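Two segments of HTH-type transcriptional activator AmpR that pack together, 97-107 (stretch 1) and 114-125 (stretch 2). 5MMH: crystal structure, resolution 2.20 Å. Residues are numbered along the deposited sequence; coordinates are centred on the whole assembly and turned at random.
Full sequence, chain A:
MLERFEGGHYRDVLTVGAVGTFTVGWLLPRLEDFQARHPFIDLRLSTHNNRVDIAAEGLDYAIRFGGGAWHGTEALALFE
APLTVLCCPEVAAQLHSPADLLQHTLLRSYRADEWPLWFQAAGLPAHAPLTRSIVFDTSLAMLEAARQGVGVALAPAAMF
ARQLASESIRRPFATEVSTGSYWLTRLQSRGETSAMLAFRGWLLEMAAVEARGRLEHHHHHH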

# COMPACT_ATOMS: atom_id res chain seq x y z
N SER A 97 4.52 -20.24 21.13
CA SER A 97 5.47 -19.32 21.73
C SER A 97 6.08 -18.48 20.62
O SER A 97 6.12 -18.91 19.46
CB SER A 97 6.57 -20.07 22.49
OG SER A 97 7.41 -20.78 21.59
N PRO A 98 6.57 -17.28 20.94
CA PRO A 98 7.28 -16.47 19.94
C PRO A 98 8.45 -17.20 19.28
O PRO A 98 8.88 -16.80 18.20
CB PRO A 98 7.76 -15.26 20.73
CG PRO A 98 6.74 -15.13 21.83
CD PRO A 98 6.36 -16.53 22.20
N ALA A 99 8.97 -18.26 19.92
CA ALA A 99 10.08 -19.01 19.33
C ALA A 99 9.66 -19.73 18.06
O ALA A 99 10.49 -19.93 17.16
CB ALA A 99 10.65 -19.99 20.36
N ASP A 100 8.38 -20.12 17.96
CA ASP A 100 7.84 -20.73 16.74
C ASP A 100 7.92 -19.81 15.52
O ASP A 100 7.73 -20.28 14.40
CB ASP A 100 6.38 -21.13 16.96
CG ASP A 100 6.22 -22.25 17.97
OD1 ASP A 100 5.12 -22.34 18.56
OD2 ASP A 100 7.16 -23.05 18.15
N LEU A 101 8.16 -18.51 15.72
CA LEU A 101 8.06 -17.58 14.60
C LEU A 101 9.10 -17.85 13.53
O LEU A 101 8.87 -17.52 12.36
CB LEU A 101 8.19 -16.15 15.10
CG LEU A 101 6.95 -15.58 15.76
CD1 LEU A 101 7.35 -14.31 16.48
CD2 LEU A 101 5.88 -15.31 14.73
N LEU A 102 10.25 -18.44 13.89
CA LEU A 102 11.28 -18.66 12.88
C LEU A 102 10.94 -19.80 11.92
O LEU A 102 11.69 -20.02 10.96
CB LEU A 102 12.64 -18.89 13.54
CG LEU A 102 13.29 -17.66 14.20
CD1 LEU A 102 14.64 -18.03 14.79
CD2 LEU A 102 13.44 -16.49 13.23
N GLN A 103 9.82 -20.49 12.13
CA GLN A 103 9.29 -21.47 11.19
C GLN A 103 8.44 -20.85 10.09
O GLN A 103 7.89 -21.58 9.26
CB GLN A 103 8.43 -22.51 11.92
CG GLN A 103 9.16 -23.36 12.93
CD GLN A 103 8.20 -24.23 13.71
OE1 GLN A 103 7.22 -24.73 13.15
NE2 GLN A 103 8.46 -24.39 15.00
N HIS A 104 8.30 -19.53 10.10
CA HIS A 104 7.45 -18.83 9.15
C HIS A 104 8.26 -17.75 8.46
O HIS A 104 9.27 -17.27 8.98
CB HIS A 104 6.23 -18.20 9.84
CG HIS A 104 5.24 -19.20 10.36
ND1 HIS A 104 5.38 -19.83 11.58
CD2 HIS A 104 4.08 -19.67 9.83
CE1 HIS A 104 4.37 -20.65 11.77
NE2 HIS A 104 3.57 -20.58 10.72
N THR A 105 7.81 -17.38 7.27
CA THR A 105 8.31 -16.18 6.64
C THR A 105 7.99 -14.98 7.50
O THR A 105 6.83 -14.77 7.87
CB THR A 105 7.69 -16.00 5.27
OG1 THR A 105 7.80 -17.23 4.56
CG2 THR A 105 8.39 -14.87 4.52
N LEU A 106 9.02 -14.21 7.80
CA LEU A 106 8.87 -13.00 8.59
C LEU A 106 8.73 -11.84 7.62
O LEU A 106 9.69 -11.46 6.95
CB LEU A 106 10.08 -12.80 9.51
CG LEU A 106 10.35 -13.96 10.48
CD1 LEU A 106 11.43 -13.59 11.49
CD2 LEU A 106 9.06 -14.40 11.18
N LEU A 107 7.52 -11.28 7.52
CA LEU A 107 7.31 -10.12 6.67
C LEU A 107 7.84 -8.88 7.37
O LEU A 107 7.59 -8.68 8.56
CB LEU A 107 5.82 -9.96 6.36
CG LEU A 107 5.08 -11.23 5.92
CD1 LEU A 107 3.59 -10.98 5.95
CD2 LEU A 107 5.54 -11.70 4.49
N GLU A 114 13.31 -3.71 13.26
CA GLU A 114 12.05 -3.86 13.97
C GLU A 114 11.90 -5.27 14.53
O GLU A 114 11.52 -5.45 15.70
CB GLU A 114 10.89 -3.50 13.05
CG GLU A 114 10.92 -2.06 12.56
CD GLU A 114 9.68 -1.70 11.72
OE1 GLU A 114 9.00 -2.63 11.23
OE2 GLU A 114 9.38 -0.49 11.55
N TRP A 115 12.20 -6.29 13.72
CA TRP A 115 12.09 -7.67 14.20
C TRP A 115 13.07 -7.99 15.32
O TRP A 115 12.65 -8.62 16.31
CB TRP A 115 12.25 -8.66 13.04
CG TRP A 115 10.99 -8.92 12.33
CD1 TRP A 115 10.63 -8.42 11.13
CD2 TRP A 115 9.89 -9.71 12.79
NE1 TRP A 115 9.37 -8.86 10.80
CE2 TRP A 115 8.90 -9.66 11.80
CE3 TRP A 115 9.66 -10.46 13.95
CZ2 TRP A 115 7.69 -10.34 11.92
CZ3 TRP A 115 8.44 -11.12 14.08
CH2 TRP A 115 7.48 -11.06 13.07
N PRO A 116 14.37 -7.67 15.23
CA PRO A 116 15.23 -7.89 16.41
C PRO A 116 14.77 -7.11 17.62
O PRO A 116 14.80 -7.64 18.74
CB PRO A 116 16.63 -7.46 15.93
CG PRO A 116 16.42 -6.75 14.65
CD PRO A 116 15.16 -7.29 14.05
N LEU A 117 14.30 -5.88 17.45
CA LEU A 117 13.80 -5.12 18.59
C LEU A 117 12.61 -5.82 19.23
O LEU A 117 12.52 -5.88 20.46
CB LEU A 117 13.42 -3.70 18.18
CG LEU A 117 14.59 -2.72 18.17
CD1 LEU A 117 14.18 -1.35 17.66
CD2 LEU A 117 15.17 -2.62 19.58
N TRP A 118 11.71 -6.37 18.41
CA TRP A 118 10.53 -7.01 18.97
C TRP A 118 10.89 -8.31 19.68
O TRP A 118 10.33 -8.60 20.74
CB TRP A 118 9.51 -7.29 17.88
CG TRP A 118 8.23 -7.88 18.41
CD1 TRP A 118 7.11 -7.20 18.80
CD2 TRP A 118 7.93 -9.28 18.60
NE1 TRP A 118 6.14 -8.08 19.21
CE2 TRP A 118 6.62 -9.36 19.10
CE3 TRP A 118 8.65 -10.46 18.39
CZ2 TRP A 118 6.00 -10.57 19.41
CZ3 TRP A 118 8.03 -11.68 18.69
CH2 TRP A 118 6.73 -11.72 19.19
N PHE A 119 11.78 -9.11 19.09
CA PHE A 119 12.20 -10.34 19.75
C PHE A 119 12.78 -10.04 21.13
O PHE A 119 12.44 -10.71 22.11
CB PHE A 119 13.22 -11.09 18.87
CG PHE A 119 12.59 -11.92 17.77
CD1 PHE A 119 11.44 -12.67 18.01
CD2 PHE A 119 13.13 -11.93 16.49
CE1 PHE A 119 10.85 -13.42 16.99
CE2 PHE A 119 12.55 -12.68 15.47
CZ PHE A 119 11.41 -13.42 15.71
N GLN A 120 13.64 -9.03 21.22
CA GLN A 120 14.11 -8.55 22.51
C GLN A 120 12.96 -8.33 23.47
O GLN A 120 12.88 -8.94 24.53
CB GLN A 120 14.89 -7.26 22.33
CG GLN A 120 16.31 -7.43 21.94
CD GLN A 120 17.06 -6.16 22.22
OE1 GLN A 120 16.49 -5.19 22.74
NE2 GLN A 120 18.35 -6.14 21.89
N ALA A 121 12.03 -7.45 23.09
CA ALA A 121 10.88 -7.17 23.94
C ALA A 121 10.15 -8.44 24.36
O ALA A 121 9.53 -8.47 25.43
CB ALA A 121 9.93 -6.21 23.22
N ALA A 122 10.21 -9.49 23.56
CA ALA A 122 9.60 -10.76 23.92
C ALA A 122 10.50 -11.65 24.77
O ALA A 122 10.08 -12.74 25.15
CB ALA A 122 9.19 -11.53 22.65
N GLY A 123 11.72 -11.21 25.05
CA GLY A 123 12.62 -12.02 25.85
C GLY A 123 13.33 -13.10 25.07
O GLY A 123 13.47 -14.23 25.56
N LEU A 124 13.78 -12.79 23.86
CA LEU A 124 14.49 -13.70 22.97
C LEU A 124 15.69 -12.97 22.40
O LEU A 124 15.75 -11.73 22.44
CB LEU A 124 13.58 -14.20 21.84
CG LEU A 124 12.35 -15.05 22.21
CD1 LEU A 124 11.43 -15.29 21.01
CD2 LEU A 124 12.76 -16.37 22.82
N PRO A 125 16.69 -13.70 21.89
CA PRO A 125 17.85 -13.03 21.28
C PRO A 125 17.44 -12.18 20.08
O PRO A 125 16.38 -12.37 19.48
CB PRO A 125 18.75 -14.20 20.84
CG PRO A 125 18.29 -15.39 21.63
CD PRO A 125 16.83 -15.17 21.93

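This is a small, almost wholly apolar contact in which a 3-10 segment and the residues following it lay aliphatic side chains against three aromatic residues of a helix, with a single hydrogen bond joining the two stretches. Leu-101 sits at the middle of it. Its CB points toward the helix, and with chi1 m and chi2 t the methyl CD1 reaches all three rings: it lies 3.5 Å from CZ3 of Trp-118, 3.6 Å from CE1 of Phe-119 and 4.1 Å from CZ3 of Trp-115, the last approach being at the ring edge. A branched, flexible leucine suits such a pocket because a slender methyl can enter where rings converge.

Trp-115 is held in two ways. CB of Leu-106 packs over one face of the Trp-115 indole, 4.1 Å from CE2 of Trp-115, while at the ring edge Trp-115 NE1 donates a hydrogen bond to O of Leu-107, 2.9 Å away and nearly straight at 161°. Tryptophan fits this place well, since it offers a broad apolar surface yet satisfies its one polar group on a backbone acceptor. The bond uses the main chain of Leu-107, whose own CB points away from the helix. The CB of Phe-119 points sideways, but its ring comes nearer, and its CZ lies 4.2 Å from CD1 of Leu-106, which meets the ring at its edge.

At the other end, Pro-98 presents compact ring carbons. Its CB lies 3.7 Å from CD1 of Leu-124 and 4.0 Å from CH2 of Trp-118. The helix ends in a Schellman motif, in which Gly-123 N bonds to Gln-120 O and Leu-124 N to Phe-119 O. The positive phi of Gly-123 suits glycine, as a CB there would jam against the preceding carbonyl O. Held in this turn, Leu-124 points its CB back toward Pro-98.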